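Local coordinates for septation protein imp2 (Schizosaccharomyces pombe, PDB 5C1F) that binds membrane phospholipids through its F-BAR domain, tethers the cytoskeleton to the membrane, is required for normal septation and takes part in medial ring disassembly, at residues I47-A52 / S88-S93. Numbering follows the deposited sequence.
Sequences IEEDYA and SHLQIS
Glu48 and His89 form a buried His-carboxylate hydrogen bond between two antiparallel helices of the F-BAR domain, 18-59 and 69-155, whose segments run at 159° with axes 8.1 Å apart. The pair illustrates how a polar group can be built into a helix interface when both carboxylate oxygens and both ring nitrogens are given partners. His89 ND1 donates to Glu48 OE2 over 2.6 Å in a nearly straight bond. The oxygen lies in the imidazole plane, while the donor stands above the carboxylate plane. Glu48 CG is anti to the backbone N (chi1 -167°), and the bend at chi2 carries CD across toward His89. Its other oxygen, OE1, meets Arg44 in a salt bridge and Tyr51 OH of the second subunit. The other ring nitrogen, NE2, hydrogen-bonds Asp240, so acidic groups grip both ring nitrogens, which would probably favour a doubly protonated ring. One face of that ring receives the edge of Tyr51, with CE2 3.6 Å from His89 CE1 and the planes at 83°, a T-shaped stack. An alanine in place of His89 would probably leave Glu48 OE2 and Asp240 without their shared mate and take from Tyr51 the face its edge packs on. Beside this polar group the helices close over small residues: Ala52 CB sits 3.4 Å from Leu90 N, and Ser93 CB lies 3.5 Å from Glu49 N. Ser93 OG donates a hydrogen bond of 2.7 Å to Leu90 O in its own helix, which satisfies the hydroxyl within the interface. With helix 162-252 contributing Ser236 and Asp240, and Tyr51 stacking on Tyr51 of the second subunit, this is the antiparallel helical bundle packing of the dimeric F-BAR fold.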
ATOM      1  N   ILE A  47       4.250  -1.182   7.216  1.00 22.93           N
ATOM      2  CA  ILE A  47       4.256  -0.764   5.819  1.00 30.40           C
ATOM      3  C   ILE A  47       2.824  -0.577   5.331  1.00 19.20           C
ATOM      4  O   ILE A  47       2.500   0.426   4.695  1.00 21.94           O
ATOM      5  CB  ILE A  47       4.985  -1.787   4.919  1.00 31.90           C
ATOM      6  CG1 ILE A  47       6.481  -1.802   5.235  1.00 28.71           C
ATOM      7  CG2 ILE A  47       4.761  -1.468   3.446  1.00 19.62           C
ATOM      8  CD1 ILE A  47       7.263  -2.851   4.471  1.00 30.64           C
ATOM      9  N   GLU A  48       1.965  -1.538   5.656  1.00 18.65           N
ATOM     10  CA  GLU A  48       0.568  -1.477   5.244  1.00 20.49           C
ATOM     11  C   GLU A  48      -0.164  -0.315   5.907  1.00 22.25           C
ATOM     12  O   GLU A  48      -0.980   0.359   5.278  1.00 25.57           O
ATOM     13  CB  GLU A  48      -0.143  -2.790   5.570  1.00 17.70           C
ATOM     14  CG  GLU A  48      -1.504  -2.935   4.900  1.00 26.05           C
ATOM     15  CD  GLU A  48      -1.391  -3.221   3.409  1.00 22.72           C
ATOM     16  OE1 GLU A  48      -0.256  -3.401   2.921  1.00 19.85           O
ATOM     17  OE2 GLU A  48      -2.438  -3.274   2.725  1.00 18.83           O
ATOM     18  N   GLU A  49       0.136  -0.082   7.179  1.00 24.46           N
ATOM     19  CA  GLU A  49      -0.511   0.983   7.935  1.00 29.15           C
ATOM     20  C   GLU A  49      -0.166   2.353   7.360  1.00 19.88           C
ATOM     21  O   GLU A  49      -1.050   3.175   7.125  1.00 30.19           O
ATOM     22  CB  GLU A  49      -0.108   0.913   9.410  1.00 24.14           C
ATOM     23  CG  GLU A  49      -0.827   1.921  10.300  1.00 29.88           C
ATOM     24  CD  GLU A  49      -0.420   1.806  11.762  1.00 37.35           C
ATOM     25  OE1 GLU A  49       0.391   0.915  12.090  1.00 43.44           O
ATOM     26  OE2 GLU A  49      -0.911   2.606  12.584  1.00 40.78           O
ATOM     27  N   ASP A  50       1.125   2.585   7.142  1.00 20.34           N
ATOM     28  CA  ASP A  50       1.610   3.833   6.558  1.00 20.86           C
ATOM     29  C   ASP A  50       0.961   4.096   5.201  1.00 28.00           C
ATOM     30  O   ASP A  50       0.557   5.218   4.897  1.00 25.71           O
ATOM     31  CB  ASP A  50       3.133   3.792   6.416  1.00 27.35           C
ATOM     32  CG  ASP A  50       3.698   5.058   5.797  1.00 41.81           C
ATOM     33  OD1 ASP A  50       3.253   6.161   6.179  1.00 46.23           O
ATOM     34  OD2 ASP A  50       4.591   4.952   4.929  1.00 49.31           O
ATOM     35  N   TYR A  51       0.884   3.042   4.394  1.00 19.26           N
ATOM     36  CA  TYR A  51       0.213   3.056   3.101  1.00 18.56           C
ATOM     37  C   TYR A  51      -1.244   3.503   3.261  1.00 23.34           C
ATOM     38  O   TYR A  51      -1.708   4.417   2.576  1.00 20.12           O
ATOM     39  CB  TYR A  51       0.304   1.657   2.481  1.00 22.21           C
ATOM     40  CG  TYR A  51      -0.165   1.499   1.050  1.00 20.60           C
ATOM     41  CD1 TYR A  51       0.347   2.288   0.027  1.00 23.71           C
ATOM     42  CD2 TYR A  51      -1.075   0.507   0.714  1.00 21.32           C
ATOM     43  CE1 TYR A  51      -0.073   2.113  -1.290  1.00 21.92           C
ATOM     44  CE2 TYR A  51      -1.496   0.324  -0.592  1.00 21.34           C
ATOM     45  CZ  TYR A  51      -0.995   1.127  -1.590  1.00 23.51           C
ATOM     46  OH  TYR A  51      -1.422   0.937  -2.888  1.00 21.91           O
ATOM     47  N   ALA A  52      -1.948   2.865   4.189  1.00 19.82           N
ATOM     48  CA  ALA A  52      -3.329   3.214   4.489  1.00 21.67           C
ATOM     49  C   ALA A  52      -3.474   4.665   4.952  1.00 20.29           C
ATOM     50  O   ALA A  52      -4.355   5.384   4.482  1.00 20.54           O
ATOM     51  CB  ALA A  52      -3.881   2.275   5.538  1.00 18.21           C
ATOM     52  N   SER A  88     -10.028   0.085   3.892  1.00 17.89           N
ATOM     53  CA  SER A  88      -9.773  -1.341   3.778  1.00 17.74           C
ATOM     54  C   SER A  88      -8.332  -1.650   4.167  1.00 33.24           C
ATOM     55  O   SER A  88      -8.080  -2.516   5.002  1.00 17.64           O
ATOM     56  CB  SER A  88     -10.065  -1.828   2.357  1.00 22.66           C
ATOM     57  OG  SER A  88      -9.673  -3.181   2.181  1.00 20.17           O
ATOM     58  N   HIS A  89      -7.392  -0.927   3.565  1.00 17.06           N
ATOM     59  CA  HIS A  89      -5.979  -1.132   3.862  1.00 26.30           C
ATOM     60  C   HIS A  89      -5.662  -0.881   5.340  1.00 17.44           C
ATOM     61  O   HIS A  89      -4.794  -1.544   5.903  1.00 18.57           O
ATOM     62  CB  HIS A  89      -5.112  -0.243   2.966  1.00 20.19           C
ATOM     63  CG  HIS A  89      -4.947  -0.772   1.576  1.00 22.70           C
ATOM     64  ND1 HIS A  89      -4.075  -1.797   1.270  1.00 21.90           N
ATOM     65  CD2 HIS A  89      -5.544  -0.430   0.410  1.00 16.25           C
ATOM     66  CE1 HIS A  89      -4.142  -2.058  -0.023  1.00 21.63           C
ATOM     67  NE2 HIS A  89      -5.028  -1.244  -0.568  1.00 16.19           N
ATOM     68  N   LEU A  90      -6.371   0.051   5.971  1.00 17.91           N
ATOM     69  CA  LEU A  90      -6.176   0.296   7.400  1.00 21.36           C
ATOM     70  C   LEU A  90      -6.650  -0.902   8.216  1.00 27.36           C
ATOM     71  O   LEU A  90      -5.978  -1.325   9.160  1.00 24.35           O
ATOM     72  CB  LEU A  90      -6.906   1.562   7.854  1.00 24.68           C
ATOM     73  CG  LEU A  90      -6.652   1.969   9.310  1.00 26.92           C
ATOM     74  CD1 LEU A  90      -5.169   2.221   9.551  1.00 22.21           C
ATOM     75  CD2 LEU A  90      -7.469   3.191   9.695  1.00 28.88           C
ATOM     76  N   GLN A  91      -7.808  -1.440   7.842  1.00 18.88           N
ATOM     77  CA  GLN A  91      -8.348  -2.640   8.472  1.00 24.47           C
ATOM     78  C   GLN A  91      -7.406  -3.832   8.261  1.00 23.85           C
ATOM     79  O   GLN A  91      -7.170  -4.617   9.177  1.00 24.76           O
ATOM     80  CB  GLN A  91      -9.746  -2.947   7.917  1.00 19.47           C
ATOM     81  CG  GLN A  91     -10.338  -4.294   8.333  1.00 32.66           C
ATOM     82  CD  GLN A  91     -10.818  -4.320   9.774  1.00 41.09           C
ATOM     83  OE1 GLN A  91     -10.025  -4.203  10.709  1.00 44.72           O
ATOM     84  NE2 GLN A  91     -12.124  -4.482   9.960  1.00 44.99           N
ATOM     85  N   ILE A  92      -6.856  -3.950   7.057  1.00 24.89           N
ATOM     86  CA  ILE A  92      -5.934  -5.036   6.741  1.00 24.50           C
ATOM     87  C   ILE A  92      -4.657  -4.938   7.577  1.00 23.10           C
ATOM     88  O   ILE A  92      -4.169  -5.945   8.094  1.00 21.06           O
ATOM     89  CB  ILE A  92      -5.571  -5.051   5.239  1.00 22.72           C
ATOM     90  CG1 ILE A  92      -6.811  -5.361   4.400  1.00 23.89           C
ATOM     91  CG2 ILE A  92      -4.495  -6.094   4.955  1.00 21.01           C
ATOM     92  CD1 ILE A  92      -7.403  -6.731   4.673  1.00 17.75           C
ATOM     93  N   SER A  93      -4.127  -3.728   7.722  1.00 19.05           N
ATOM     94  CA  SER A  93      -2.915  -3.532   8.513  1.00 18.32           C
ATOM     95  C   SER A  93      -3.165  -3.888   9.975  1.00 24.43           C
ATOM     96  O   SER A  93      -2.280  -4.417  10.650  1.00 22.92           O
ATOM     97  CB  SER A  93      -2.411  -2.091   8.397  1.00 22.36           C
ATOM     98  OG  SER A  93      -3.247  -1.190   9.100  1.00 22.33           O
TER